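Local coordinates for protein imidazoleglycerol-phosphate dehydratase (Staphylococcus aureus subsp. aureus, PDB 2AE8) that catalyses the manganese-dependent dehydration of imidazoleglycerol phosphate to imidazoleacetol phosphate, the sixth step of histidine biosynthesis, at residues B[53-58]-B[79-84]; B[115-120]-B[133-138]; B[147-152]-B[184-189]; B[163-168]-B[192-197]. All coordinates share one frame; numbering follows the deposited sequence.

In the fold
The fold is a beta-alpha-beta sandwich with a duplicated half-domain, its two mixed sheets both of strand order 1-2-4-3. Contact 1 lies in the first sheet and contact 2 in the second, with centres about 27 Å apart on opposite sides of the chain's centre. Along the chain contact 1 closes before contact 2 opens, and both close before contacts 3 and 4, whose segments alternate. The centre of contact 4 is about 4 Å from the chain's centre, where helices 159-171 and 186-205 pack together; it touches contact 2 through Val134 and Phe197. Contact 3 shares helix 186-205 with contact 4, their centres about 14 Å apart. One helix thus runs from the metal-binding histidines into the aromatic core.

Contact 1 (B[53-58]-B[79-84]); sequences PSHINT and NIEAQG
His55 and Glu81 meet, ring edge against carboxylate, on the face of the sheet that carries His55, Asn57, Asn79 and Glu81. CG of His55 lies anti to the backbone N (chi1 163°), which carries the imidazole forward along the sheet, while Glu81 is bent at chi2 (-73°) and folds its carboxylate back to meet it. His55 NE2 donates to Glu81 OE2; the modelled separation of 2.4 Å is very short, and its exact value deserves caution. Ring and carboxylate are nearly coplanar. The other oxygen, Glu81 OE1, takes a bond from Asn57 ND2 at 3.2 Å. That donor stands above the carboxylate plane, whereas the oxygen lies in the plane of the asparagine amide. At the start of the pairing, Asn79 OD1 accepts a weak bond from His55 N, with an N-H...O angle of only 123°.

The backbone evidence for a parallel pair is direct: Ile80 N donates to His55 O (2.8 Å), Asn57 N to Ile80 O (2.9 Å) and Ala82 N to Asn57 O (3.0 Å). On the other side of the sheet Ile56 CG2 and Ile80 CD1 touch at 4.4 Å, and both residues face helix 61-74, the crossover of this beta-alpha-beta unit. Thr58 CG2 also reaches Ile80 CG2.

Both carboxylate oxygens of Glu81 are therefore engaged from strand 55-57, which limits rotation of the group; a carboxylate so close may raise the pKa of the imidazole, though the doubtful length leaves its charge open.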
loop_
_atom_site.group_PDB
_atom_site.type_symbol
_atom_site.label_atom_id
_atom_site.label_comp_id
_atom_site.label_asym_id
_atom_site.label_seq_id
_atom_site.Cartn_x
_atom_site.Cartn_y
_atom_site.Cartn_z
ATOM N N PRO B 53 54.345 -16.697 26.559
ATOM C CA PRO B 53 53.128 -16.288 27.276
ATOM C C PRO B 53 52.749 -14.826 27.041
ATOM O O PRO B 53 53.627 -13.974 26.886
ATOM C CB PRO B 53 53.487 -16.518 28.756
ATOM C CG PRO B 53 54.984 -16.647 28.791
ATOM C CD PRO B 53 55.357 -17.253 27.477
ATOM N N SER B 54 51.446 -14.551 26.998
ATOM C CA SER B 54 50.945 -13.188 26.837
ATOM C C SER B 54 50.559 -12.626 28.178
ATOM O O SER B 54 50.044 -13.348 29.025
ATOM C CB SER B 54 49.727 -13.157 25.907
ATOM O OG SER B 54 50.107 -13.393 24.561
ATOM N N HIS B 55 50.808 -11.337 28.368
ATOM C CA HIS B 55 50.378 -10.642 29.574
ATOM C C HIS B 55 49.567 -9.428 29.155
ATOM O O HIS B 55 50.117 -8.452 28.653
ATOM C CB HIS B 55 51.572 -10.207 30.434
ATOM C CG HIS B 55 51.226 -9.161 31.452
ATOM N ND1 HIS B 55 50.734 -9.471 32.702
ATOM C CD2 HIS B 55 51.293 -7.809 31.400
ATOM C CE1 HIS B 55 50.515 -8.357 33.379
ATOM N NE2 HIS B 55 50.847 -7.333 32.612
ATOM N N ILE B 56 48.259 -9.491 29.368
ATOM C CA ILE B 56 47.374 -8.438 28.875
ATOM C C ILE B 56 46.692 -7.674 30.007
ATOM O O ILE B 56 45.847 -8.206 30.723
ATOM C CB ILE B 56 46.370 -9.006 27.846
ATOM C CG1 ILE B 56 47.139 -9.521 26.616
ATOM C CG2 ILE B 56 45.343 -7.930 27.449
ATOM C CD1 ILE B 56 46.491 -10.639 25.879
ATOM N N ASN B 57 47.093 -6.422 30.170
ATOM C CA ASN B 57 46.574 -5.564 31.219
ATOM C C ASN B 57 46.125 -4.226 30.650
ATOM O O ASN B 57 46.834 -3.210 30.788
ATOM C CB ASN B 57 47.632 -5.353 32.312
ATOM C CG ASN B 57 47.107 -4.532 33.481
ATOM O OD1 ASN B 57 45.924 -4.607 33.827
ATOM N ND2 ASN B 57 47.981 -3.739 34.090
ATOM N N THR B 58 44.948 -4.228 30.009
ATOM C CA THR B 58 44.419 -3.024 29.341
ATOM C C THR B 58 43.689 -2.089 30.293
ATOM O O THR B 58 43.487 -0.911 29.984
ATOM C CB THR B 58 43.403 -3.379 28.227
ATOM O OG1 THR B 58 42.214 -3.926 28.824
ATOM C CG2 THR B 58 43.990 -4.389 27.240
ATOM N N ASN B 79 51.880 -8.517 24.749
ATOM C CA ASN B 79 52.077 -8.023 26.090
ATOM C C ASN B 79 51.672 -6.574 26.159
ATOM O O ASN B 79 52.242 -5.723 25.482
ATOM C CB ASN B 79 53.510 -8.256 26.569
ATOM C CG ASN B 79 53.803 -9.724 26.767
ATOM O OD1 ASN B 79 53.588 -10.261 27.844
ATOM N ND2 ASN B 79 54.219 -10.398 25.703
ATOM N N ILE B 80 50.662 -6.308 26.973
ATOM C CA ILE B 80 50.105 -4.978 27.060
ATOM C C ILE B 80 50.120 -4.497 28.490
ATOM O O ILE B 80 49.648 -5.175 29.397
ATOM C CB ILE B 80 48.657 -4.917 26.504
ATOM C CG1 ILE B 80 48.620 -5.421 25.051
ATOM C CG2 ILE B 80 48.099 -3.497 26.628
ATOM C CD1 ILE B 80 47.236 -5.429 24.406
ATOM N N GLU B 81 50.668 -3.309 28.672
ATOM C CA GLU B 81 50.567 -2.622 29.935
ATOM C C GLU B 81 50.006 -1.240 29.693
ATOM O O GLU B 81 50.642 -0.406 29.048
ATOM C CB GLU B 81 51.929 -2.571 30.636
ATOM C CG GLU B 81 52.226 -3.824 31.438
ATOM C CD GLU B 81 51.397 -3.913 32.707
ATOM O OE1 GLU B 81 50.973 -2.854 33.216
ATOM O OE2 GLU B 81 51.165 -5.033 33.193
ATOM N N ALA B 82 48.790 -1.021 30.182
ATOM C CA ALA B 82 48.124 0.265 30.037
ATOM C C ALA B 82 47.974 0.927 31.400
ATOM O O ALA B 82 47.751 0.243 32.407
ATOM C CB ALA B 82 46.773 0.089 29.374
ATOM N N GLN B 83 48.122 2.253 31.426
ATOM C CA GLN B 83 47.968 3.044 32.652
ATOM C C GLN B 83 47.117 4.276 32.358
ATOM O O GLN B 83 47.168 4.830 31.250
ATOM C CB GLN B 83 49.327 3.472 33.234
ATOM C CG GLN B 83 50.424 2.384 33.311
ATOM C CD GLN B 83 50.025 1.145 34.117
ATOM O OE1 GLN B 83 50.303 0.013 33.707
ATOM N NE2 GLN B 83 49.369 1.353 35.261
ATOM N N GLY B 84 46.329 4.705 33.343
ATOM C CA GLY B 84 45.392 5.812 33.141
ATOM C C GLY B 84 45.255 6.713 34.351
ATOM O O GLY B 84 45.032 6.235 35.461
#

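Contact 2 (B[115-120]-B[133-138]); sequences FVRYGT and VVDISG
Arg117 grips Asp135 side-on in a two-pronged salt bridge. NE donates to OD1 at 2.7 Å and NH2 to OD2 at 3.2 Å; each oxygen uses its syn lone pair, and the two N-H...O angles, 169° and 164°, are close to straight. Guanidinium and carboxylate are nearly coplanar. The arginine chain, extended from CG to NE with CG anti to the backbone N (chi1 180°), carries the guanidinium to the carboxylate. Tyr118 OH sits over one guanidinium face, and this hydroxyl is hydrogen-bonded to Lys195 of a second subunit.

Backbone bonds set the antiparallel register. Gly119 and Val134 form the hydrogen-bonded pair, with Gly119 N to Val134 O at 3.0 Å and Val134 N to Gly119 O at 2.8 Å. Beyond the strand ends Ile136 N still reaches Arg117 O at 2.9 Å, and Ile136 centres an inverse gamma turn.

Apolar packing occupies the other side: Phe115 CE1 approaches Ile136 CG2 at 3.7 Å, and helices 90-111 and 186-205 back this pair. On the face of the salt bridge, Thr120 OG1 lies alongside Val133 CG2 at 3.6 Å.

These strands, 118-125 and 128-135, form the beta hairpin of the second sheet. Arg117 and neighbouring Arg139 probably bind substrate, so the bridge to Asp135 is consistent with a second-shell residue orienting a guanidinium at the active site.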
loop_
_atom_site.group_PDB
_atom_site.type_symbol
_atom_site.label_atom_id
_atom_site.label_comp_id
_atom_site.label_asym_id
_atom_site.label_seq_id
_atom_site.Cartn_x
_atom_site.Cartn_y
_atom_site.Cartn_z
ATOM N N PHE B 115 54.406 -14.584 2.531
ATOM C CA PHE B 115 53.339 -15.137 3.370
ATOM C C PHE B 115 52.099 -15.482 2.528
ATOM O O PHE B 115 51.986 -15.052 1.376
ATOM C CB PHE B 115 52.998 -14.176 4.518
ATOM C CG PHE B 115 52.954 -12.729 4.107
ATOM C CD1 PHE B 115 51.845 -12.213 3.435
ATOM C CD2 PHE B 115 54.019 -11.885 4.380
ATOM C CE1 PHE B 115 51.804 -10.881 3.039
ATOM C CE2 PHE B 115 53.982 -10.542 3.997
ATOM C CZ PHE B 115 52.872 -10.043 3.320
ATOM N N VAL B 116 51.194 -16.270 3.105
ATOM C CA VAL B 116 49.970 -16.722 2.429
ATOM C C VAL B 116 49.127 -15.534 1.942
ATOM O O VAL B 116 48.515 -15.605 0.878
ATOM C CB VAL B 116 49.150 -17.687 3.345
ATOM C CG1 VAL B 116 47.767 -18.028 2.761
ATOM C CG2 VAL B 116 49.949 -18.966 3.614
ATOM N N ARG B 117 49.129 -14.449 2.719
ATOM C CA ARG B 117 48.499 -13.165 2.355
ATOM C C ARG B 117 46.969 -13.120 2.526
ATOM O O ARG B 117 46.435 -12.139 3.061
ATOM C CB ARG B 117 48.893 -12.682 0.943
ATOM C CG ARG B 117 48.222 -11.352 0.588
ATOM C CD ARG B 117 48.622 -10.795 -0.748
ATOM N NE ARG B 117 47.647 -9.780 -1.130
ATOM C CZ ARG B 117 47.751 -8.972 -2.182
ATOM N NH1 ARG B 117 48.822 -9.024 -2.967
ATOM N NH2 ARG B 117 46.778 -8.103 -2.446
ATOM N N TYR B 118 46.289 -14.171 2.079
ATOM C CA TYR B 118 44.829 -14.258 2.142
ATOM C C TYR B 118 44.394 -15.238 3.222
ATOM O O TYR B 118 44.867 -16.368 3.262
ATOM C CB TYR B 118 44.270 -14.703 0.776
ATOM C CG TYR B 118 44.810 -13.890 -0.390
ATOM C CD1 TYR B 118 45.925 -14.326 -1.117
ATOM C CD2 TYR B 118 44.220 -12.679 -0.755
ATOM C CE1 TYR B 118 46.438 -13.581 -2.178
ATOM C CE2 TYR B 118 44.724 -11.926 -1.816
ATOM C CZ TYR B 118 45.842 -12.383 -2.511
ATOM O OH TYR B 118 46.340 -11.643 -3.557
ATOM N N GLY B 119 43.489 -14.809 4.101
ATOM C CA GLY B 119 42.893 -15.717 5.089
ATOM C C GLY B 119 41.404 -15.457 5.266
ATOM O O GLY B 119 40.990 -14.294 5.354
ATOM N N THR B 120 40.621 -16.536 5.296
ATOM C CA THR B 120 39.175 -16.495 5.569
ATOM C C THR B 120 38.823 -17.493 6.680
ATOM O O THR B 120 39.250 -18.654 6.638
ATOM C CB THR B 120 38.367 -16.833 4.293
ATOM O OG1 THR B 120 38.543 -15.786 3.333
ATOM C CG2 THR B 120 36.866 -16.955 4.586
ATOM N N VAL B 133 37.297 -12.074 6.488
ATOM C CA VAL B 133 38.180 -12.222 5.335
ATOM C C VAL B 133 39.261 -11.168 5.493
ATOM O O VAL B 133 38.950 -9.988 5.602
ATOM C CB VAL B 133 37.419 -11.968 3.984
ATOM C CG1 VAL B 133 38.386 -11.993 2.805
ATOM C CG2 VAL B 133 36.295 -13.005 3.783
ATOM N N VAL B 134 40.527 -11.588 5.530
ATOM C CA VAL B 134 41.627 -10.604 5.519
ATOM C C VAL B 134 42.593 -10.774 4.360
ATOM O O VAL B 134 42.890 -11.894 3.929
ATOM C CB VAL B 134 42.367 -10.363 6.909
ATOM C CG1 VAL B 134 41.684 -11.002 8.108
ATOM C CG2 VAL B 134 43.903 -10.606 6.854
ATOM N N ASP B 135 43.022 -9.644 3.824
ATOM C CA ASP B 135 44.018 -9.618 2.783
ATOM C C ASP B 135 45.117 -8.687 3.273
ATOM O O ASP B 135 44.880 -7.488 3.463
ATOM C CB ASP B 135 43.408 -9.113 1.466
ATOM C CG ASP B 135 44.440 -8.963 0.343
ATOM O OD1 ASP B 135 45.631 -9.273 0.564
ATOM O OD2 ASP B 135 44.056 -8.520 -0.767
ATOM N N ILE B 136 46.309 -9.245 3.503
ATOM C CA ILE B 136 47.492 -8.413 3.789
ATOM C C ILE B 136 47.901 -7.773 2.457
ATOM O O ILE B 136 48.810 -8.244 1.775
ATOM C CB ILE B 136 48.646 -9.237 4.411
ATOM C CG1 ILE B 136 48.166 -9.983 5.663
ATOM C CG2 ILE B 136 49.831 -8.335 4.757
ATOM C CD1 ILE B 136 49.212 -10.986 6.242
ATOM N N SER B 137 47.194 -6.706 2.089
ATOM C CA SER B 137 47.267 -6.118 0.762
ATOM C C SER B 137 48.096 -4.846 0.706
ATOM O O SER B 137 48.541 -4.432 -0.372
ATOM C CB SER B 137 45.857 -5.756 0.302
ATOM O OG SER B 137 45.309 -4.819 1.207
ATOM N N GLY B 138 48.256 -4.195 1.848
ATOM C CA GLY B 138 48.831 -2.850 1.879
ATOM C C GLY B 138 47.833 -1.743 1.570
ATOM O O GLY B 138 48.188 -0.571 1.623
#

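Contact 3 (B[147-152]-B[184-189]); sequences SLSKEK and GNTHHE. With MG (magnesium ion), chain L; MG (magnesium ion), chain T.
Ser149 is bound through both its backbone and its side chain by the carboxylate of Glu189. Its N donates to Glu189 OE1 at 2.8 Å on the syn lone pair, and its OG donates to Glu189 OE2 at a very short 2.5 Å, a modelled length that is doubtful. The glutamate extends beyond CG (chi2 164°), which sends the carboxylate out from the helix to the loop. Alongside it, Leu148 CD2 packs on Glu189 CB at 3.8 Å, the two side chains running in opposite directions. Thr186 lies across the Lys150 side chain at about a right angle, its OG1 3.3 Å from Lys150 CB.

The next shell fixes the carboxylate further. Gly184 N donates to Glu189 OE2 at 2.9 Å from the anti side, and a water bridges the same oxygen to Ser147 O. OE2 thus receives three bonds, which hold the carboxylate in a fixed orientation. A second water joins Lys150 NZ to Gly184 O.

Behind this, Asn185 N-caps the helix: its OD1 accepts from His188 N at 3.0 Å, in the carbonyl plane. The first turn of the helix then presents His187 NE2 to one magnesium at 2.4 Å and His188 NE2 to another at 2.2 Å. Glu191 of the same chain and His92 of a neighbouring subunit also bind the first ion; His91 and Glu95 of that subunit and three waters join the second. Glu127 accepts from His188 ND1, orienting that ring.

The loop following strand 141-145 is thereby tied to the start of helix 186-205, beside strand 128-135 and at a subunit boundary.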
loop_
_atom_site.group_PDB
_atom_site.type_symbol
_atom_site.label_atom_id
_atom_site.label_comp_id
_atom_site.label_asym_id
_atom_site.label_seq_id
_atom_site.Cartn_x
_atom_site.Cartn_y
_atom_site.Cartn_z
ATOM N N SER B 147 25.525 -5.938 13.079
ATOM C CA SER B 147 24.661 -5.203 13.995
ATOM C C SER B 147 24.603 -6.019 15.261
ATOM O O SER B 147 23.964 -7.077 15.302
ATOM C CB SER B 147 23.253 -5.057 13.413
ATOM O OG SER B 147 23.315 -4.394 12.158
ATOM N N LEU B 148 25.276 -5.538 16.296
ATOM C CA LEU B 148 25.357 -6.280 17.549
ATOM C C LEU B 148 24.069 -6.115 18.336
ATOM O O LEU B 148 23.463 -5.047 18.287
ATOM C CB LEU B 148 26.566 -5.810 18.340
ATOM C CG LEU B 148 27.892 -5.900 17.576
ATOM C CD1 LEU B 148 29.011 -5.250 18.378
ATOM C CD2 LEU B 148 28.270 -7.376 17.214
ATOM N N SER B 149 23.672 -7.155 19.076
ATOM C CA SER B 149 22.335 -7.223 19.681
ATOM C C SER B 149 22.067 -6.321 20.878
ATOM O O SER B 149 20.920 -5.984 21.124
ATOM C CB SER B 149 21.942 -8.661 20.013
ATOM O OG SER B 149 22.034 -9.466 18.859
ATOM N N LYS B 150 23.105 -5.920 21.612
ATOM C CA LYS B 150 22.918 -5.113 22.819
ATOM C C LYS B 150 23.920 -3.954 22.838
ATOM O O LYS B 150 24.953 -4.015 22.177
ATOM C CB LYS B 150 23.051 -5.993 24.081
ATOM C CG LYS B 150 21.987 -7.090 24.251
ATOM C CD LYS B 150 20.636 -6.497 24.603
ATOM C CE LYS B 150 19.541 -7.559 24.732
ATOM N NZ LYS B 150 19.195 -8.130 23.395
ATOM N N GLU B 151 23.609 -2.895 23.566
ATOM C CA GLU B 151 24.463 -1.713 23.599
ATOM C C GLU B 151 25.692 -1.935 24.511
ATOM O O GLU B 151 26.718 -1.257 24.375
ATOM C CB GLU B 151 23.646 -0.485 24.062
ATOM C CG GLU B 151 22.400 -0.214 23.185
ATOM C CD GLU B 151 21.870 1.216 23.300
ATOM O OE1 GLU B 151 22.301 1.947 24.211
ATOM O OE2 GLU B 151 21.030 1.621 22.453
ATOM N N LYS B 152 25.560 -2.882 25.438
ATOM C CA LYS B 152 26.631 -3.237 26.367
ATOM C C LYS B 152 26.734 -4.731 26.570
ATOM O O LYS B 152 25.723 -5.446 26.525
ATOM C CB LYS B 152 26.406 -2.582 27.736
ATOM C CG LYS B 152 26.693 -1.053 27.751
ATOM C CD LYS B 152 26.754 -0.494 29.168
ATOM C CE LYS B 152 26.681 1.035 29.196
ATOM N NZ LYS B 152 28.002 1.709 29.024
ATOM N N GLY B 184 22.500 -13.143 17.837
ATOM C CA GLY B 184 21.476 -13.369 18.854
ATOM C C GLY B 184 21.985 -12.948 20.219
ATOM O O GLY B 184 21.348 -12.148 20.891
ATOM N N ASN B 185 23.127 -13.508 20.626
ATOM C CA ASN B 185 23.777 -13.160 21.908
ATOM C C ASN B 185 25.004 -12.300 21.616
ATOM O O ASN B 185 25.843 -12.684 20.806
ATOM C CB ASN B 185 24.152 -14.420 22.717
ATOM C CG ASN B 185 24.840 -14.088 24.035
ATOM O OD1 ASN B 185 26.049 -13.852 24.073
ATOM N ND2 ASN B 185 24.075 -14.066 25.118
ATOM N N THR B 186 25.074 -11.128 22.245
ATOM C CA THR B 186 26.078 -10.122 21.934
ATOM C C THR B 186 27.489 -10.586 22.315
ATOM O O THR B 186 28.436 -10.307 21.598
ATOM C CB THR B 186 25.760 -8.790 22.635
ATOM O OG1 THR B 186 24.393 -8.447 22.380
ATOM C CG2 THR B 186 26.647 -7.665 22.116
ATOM N N HIS B 187 27.620 -11.280 23.448
ATOM C CA HIS B 187 28.917 -11.823 23.857
ATOM C C HIS B 187 29.419 -12.799 22.778
ATOM O O HIS B 187 30.568 -12.718 22.347
ATOM C CB HIS B 187 28.809 -12.507 25.233
ATOM C CG HIS B 187 30.127 -12.921 25.806
ATOM N ND1 HIS B 187 30.674 -12.324 26.926
ATOM C CD2 HIS B 187 31.023 -13.853 25.399
ATOM C CE1 HIS B 187 31.843 -12.882 27.194
ATOM N NE2 HIS B 187 32.075 -13.816 26.287
ATOM N N HIS B 188 28.534 -13.681 22.318
ATOM C CA HIS B 188 28.839 -14.637 21.270
ATOM C C HIS B 188 29.198 -13.940 19.964
ATOM O O HIS B 188 30.089 -14.387 19.229
ATOM C CB HIS B 188 27.637 -15.554 21.015
ATOM C CG HIS B 188 27.368 -16.518 22.122
ATOM N ND1 HIS B 188 26.269 -17.342 22.130
ATOM C CD2 HIS B 188 28.047 -16.781 23.269
ATOM C CE1 HIS B 188 26.287 -18.085 23.225
ATOM N NE2 HIS B 188 27.356 -17.763 23.933
ATOM N N GLU B 189 28.479 -12.853 19.666
ATOM C CA GLU B 189 28.676 -12.123 18.424
ATOM C C GLU B 189 30.086 -11.543 18.373
ATOM O O GLU B 189 30.805 -11.708 17.400
ATOM C CB GLU B 189 27.641 -10.992 18.318
ATOM C CG GLU B 189 26.234 -11.439 17.881
ATOM C CD GLU B 189 25.158 -10.380 18.158
ATOM O OE1 GLU B 189 25.479 -9.256 18.620
ATOM O OE2 GLU B 189 23.974 -10.704 17.967
HETATM MG MG MG L . 33.780 -15.461 26.039
HETATM MG MG MG T . 28.099 -18.762 25.720
HETATM O O HOH W 1 23.157 -9.433 15.406
HETATM O O HOH W 2 20.916 -10.347 22.868
HETATM O O HOH W 3 30.490 -18.073 25.508
HETATM O O HOH W 4 26.027 -19.391 26.234
HETATM O O HOH W 5 27.919 -20.712 24.903
#

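Contact 4 (B[163-168]-B[192-197]); sequences EFFRAV and AIFKAF
An aromatic cluster of four phenylalanines joins helices 159-171 and 186-205 at the centre of the chain, with Phe165 inserted between Phe194 and Phe197. Its CZ stands over the middle of the Phe194 face, 3.6 Å from Phe194 CE1, in an edge-to-face pair whose planes meet at 51°. Its CE1 edge is turned to the face of Phe197, with Phe197 CD2 at 3.6 Å and the planes 65° apart. A single ring therefore presents its edge to two faces. Phe165 CG lies anti to its carbonyl carbon (chi1 -74°), and from there the ring reaches between the two faces.

The short segments run nearly parallel, but their axes stay 12.6 Å from one another, so the large rings bridge the space between backbones. This is the helical layer of the beta-alpha-beta sandwich: strands 118-125 and 128-135 lie against the 192-197 segment, while helices 61-74 and 90-111 contact the rings, Leu67 and Thr94 on Phe164 and Phe70 on Phe197.

Around the central ring, Phe164 CE2 meets Phe194 CE1 at 3.6 Å in an oblique pair. Ile193 CG2 packs on Phe165 CE2 at 3.7 Å, and Val168 CG1 reaches Phe197 CZ at 4.1 Å. Glu163, which binds the second manganese in the manganese-bound enzyme, begins the 163-168 segment, where it packs against His188 of a neighbouring subunit.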
loop_
_atom_site.group_PDB
_atom_site.type_symbol
_atom_site.label_atom_id
_atom_site.label_comp_id
_atom_site.label_asym_id
_atom_site.label_seq_id
_atom_site.Cartn_x
_atom_site.Cartn_y
_atom_site.Cartn_z
ATOM N N GLU B 163 35.228 0.233 16.524
ATOM C CA GLU B 163 36.349 1.174 16.698
ATOM C C GLU B 163 37.706 0.468 16.825
ATOM O O GLU B 163 38.703 0.951 16.294
ATOM C CB GLU B 163 36.117 2.087 17.896
ATOM C CG GLU B 163 34.801 2.864 17.782
ATOM C CD GLU B 163 34.644 3.553 16.417
ATOM O OE1 GLU B 163 33.725 3.179 15.635
ATOM O OE2 GLU B 163 35.461 4.445 16.116
ATOM N N PHE B 164 37.723 -0.675 17.511
ATOM C CA PHE B 164 38.957 -1.449 17.705
ATOM C C PHE B 164 39.434 -2.018 16.378
ATOM O O PHE B 164 40.602 -1.863 16.010
ATOM C CB PHE B 164 38.755 -2.590 18.703
ATOM C CG PHE B 164 39.976 -3.462 18.859
ATOM C CD1 PHE B 164 41.062 -3.023 19.632
ATOM C CD2 PHE B 164 40.061 -4.685 18.214
ATOM C CE1 PHE B 164 42.207 -3.806 19.772
ATOM C CE2 PHE B 164 41.211 -5.482 18.338
ATOM C CZ PHE B 164 42.290 -5.034 19.118
ATOM N N PHE B 165 38.522 -2.658 15.645
ATOM C CA PHE B 165 38.865 -3.251 14.367
ATOM C C PHE B 165 39.270 -2.260 13.286
ATOM O O PHE B 165 40.177 -2.551 12.497
ATOM C CB PHE B 165 37.796 -4.258 13.905
ATOM C CG PHE B 165 37.852 -5.545 14.673
ATOM C CD1 PHE B 165 38.945 -6.397 14.536
ATOM C CD2 PHE B 165 36.864 -5.871 15.591
ATOM C CE1 PHE B 165 39.028 -7.577 15.279
ATOM C CE2 PHE B 165 36.938 -7.061 16.333
ATOM C CZ PHE B 165 38.025 -7.912 16.173
ATOM N N ARG B 166 38.621 -1.101 13.275
ATOM C CA ARG B 166 39.001 0.010 12.410
ATOM C C ARG B 166 40.434 0.476 12.690
ATOM O O ARG B 166 41.208 0.686 11.763
ATOM C CB ARG B 166 38.003 1.173 12.543
ATOM C CG ARG B 166 38.327 2.394 11.678
ATOM C CD ARG B 166 37.133 2.885 10.844
ATOM N NE ARG B 166 36.070 3.495 11.643
ATOM C CZ ARG B 166 34.799 3.092 11.657
ATOM N NH1 ARG B 166 33.920 3.732 12.415
ATOM N NH2 ARG B 166 34.397 2.065 10.913
ATOM N N ALA B 167 40.775 0.621 13.968
ATOM C CA ALA B 167 42.117 1.067 14.384
ATOM C C ALA B 167 43.193 0.043 13.972
ATOM O O ALA B 167 44.214 0.411 13.401
ATOM C CB ALA B 167 42.163 1.329 15.899
ATOM N N VAL B 168 42.932 -1.237 14.223
ATOM C CA VAL B 168 43.872 -2.307 13.871
ATOM C C VAL B 168 44.064 -2.450 12.355
ATOM O O VAL B 168 45.177 -2.468 11.847
ATOM C CB VAL B 168 43.426 -3.664 14.451
ATOM C CG1 VAL B 168 44.270 -4.810 13.882
ATOM C CG2 VAL B 168 43.464 -3.649 15.987
ATOM N N ALA B 192 32.792 -14.507 18.389
ATOM C CA ALA B 192 32.940 -15.098 17.050
ATOM C C ALA B 192 33.749 -14.193 16.115
ATOM O O ALA B 192 34.610 -14.667 15.364
ATOM C CB ALA B 192 31.556 -15.428 16.429
ATOM N N ILE B 193 33.480 -12.887 16.159
ATOM C CA ILE B 193 34.217 -11.922 15.324
ATOM C C ILE B 193 35.726 -11.870 15.690
ATOM O O ILE B 193 36.587 -11.908 14.810
ATOM C CB ILE B 193 33.609 -10.508 15.421
ATOM C CG1 ILE B 193 32.216 -10.457 14.743
ATOM C CG2 ILE B 193 34.565 -9.442 14.814
ATOM C CD1 ILE B 193 31.448 -9.187 15.084
ATOM N N PHE B 194 36.034 -11.774 16.982
ATOM C CA PHE B 194 37.436 -11.816 17.426
ATOM C C PHE B 194 38.124 -13.123 17.063
ATOM O O PHE B 194 39.253 -13.102 16.576
ATOM C CB PHE B 194 37.568 -11.547 18.927
ATOM C CG PHE B 194 37.736 -10.106 19.267
ATOM C CD1 PHE B 194 39.009 -9.529 19.285
ATOM C CD2 PHE B 194 36.627 -9.313 19.569
ATOM C CE1 PHE B 194 39.184 -8.182 19.603
ATOM C CE2 PHE B 194 36.779 -7.941 19.896
ATOM C CZ PHE B 194 38.072 -7.371 19.913
ATOM N N LYS B 195 37.453 -14.251 17.268
ATOM C CA LYS B 195 38.017 -15.544 16.894
ATOM C C LYS B 195 38.292 -15.643 15.389
ATOM O O LYS B 195 39.379 -16.045 14.967
ATOM C CB LYS B 195 37.138 -16.717 17.358
ATOM C CG LYS B 195 37.121 -16.968 18.901
ATOM C CD LYS B 195 36.296 -18.227 19.303
ATOM C CE LYS B 195 36.791 -19.520 18.600
ATOM N NZ LYS B 195 36.171 -20.764 19.192
ATOM N N ALA B 196 37.308 -15.275 14.575
ATOM C CA ALA B 196 37.442 -15.357 13.131
ATOM C C ALA B 196 38.511 -14.411 12.593
ATOM O O ALA B 196 39.280 -14.806 11.737
ATOM C CB ALA B 196 36.096 -15.092 12.445
ATOM N N PHE B 197 38.540 -13.166 13.054
ATOM C CA PHE B 197 39.562 -12.236 12.591
ATOM C C PHE B 197 40.974 -12.753 12.913
ATOM O O PHE B 197 41.858 -12.720 12.061
ATOM C CB PHE B 197 39.394 -10.855 13.227
ATOM C CG PHE B 197 40.530 -9.904 12.895
ATOM C CD1 PHE B 197 40.561 -9.241 11.674
ATOM C CD2 PHE B 197 41.590 -9.710 13.799
ATOM C CE1 PHE B 197 41.604 -8.375 11.350
ATOM C CE2 PHE B 197 42.644 -8.859 13.481
ATOM C CZ PHE B 197 42.651 -8.180 12.256
#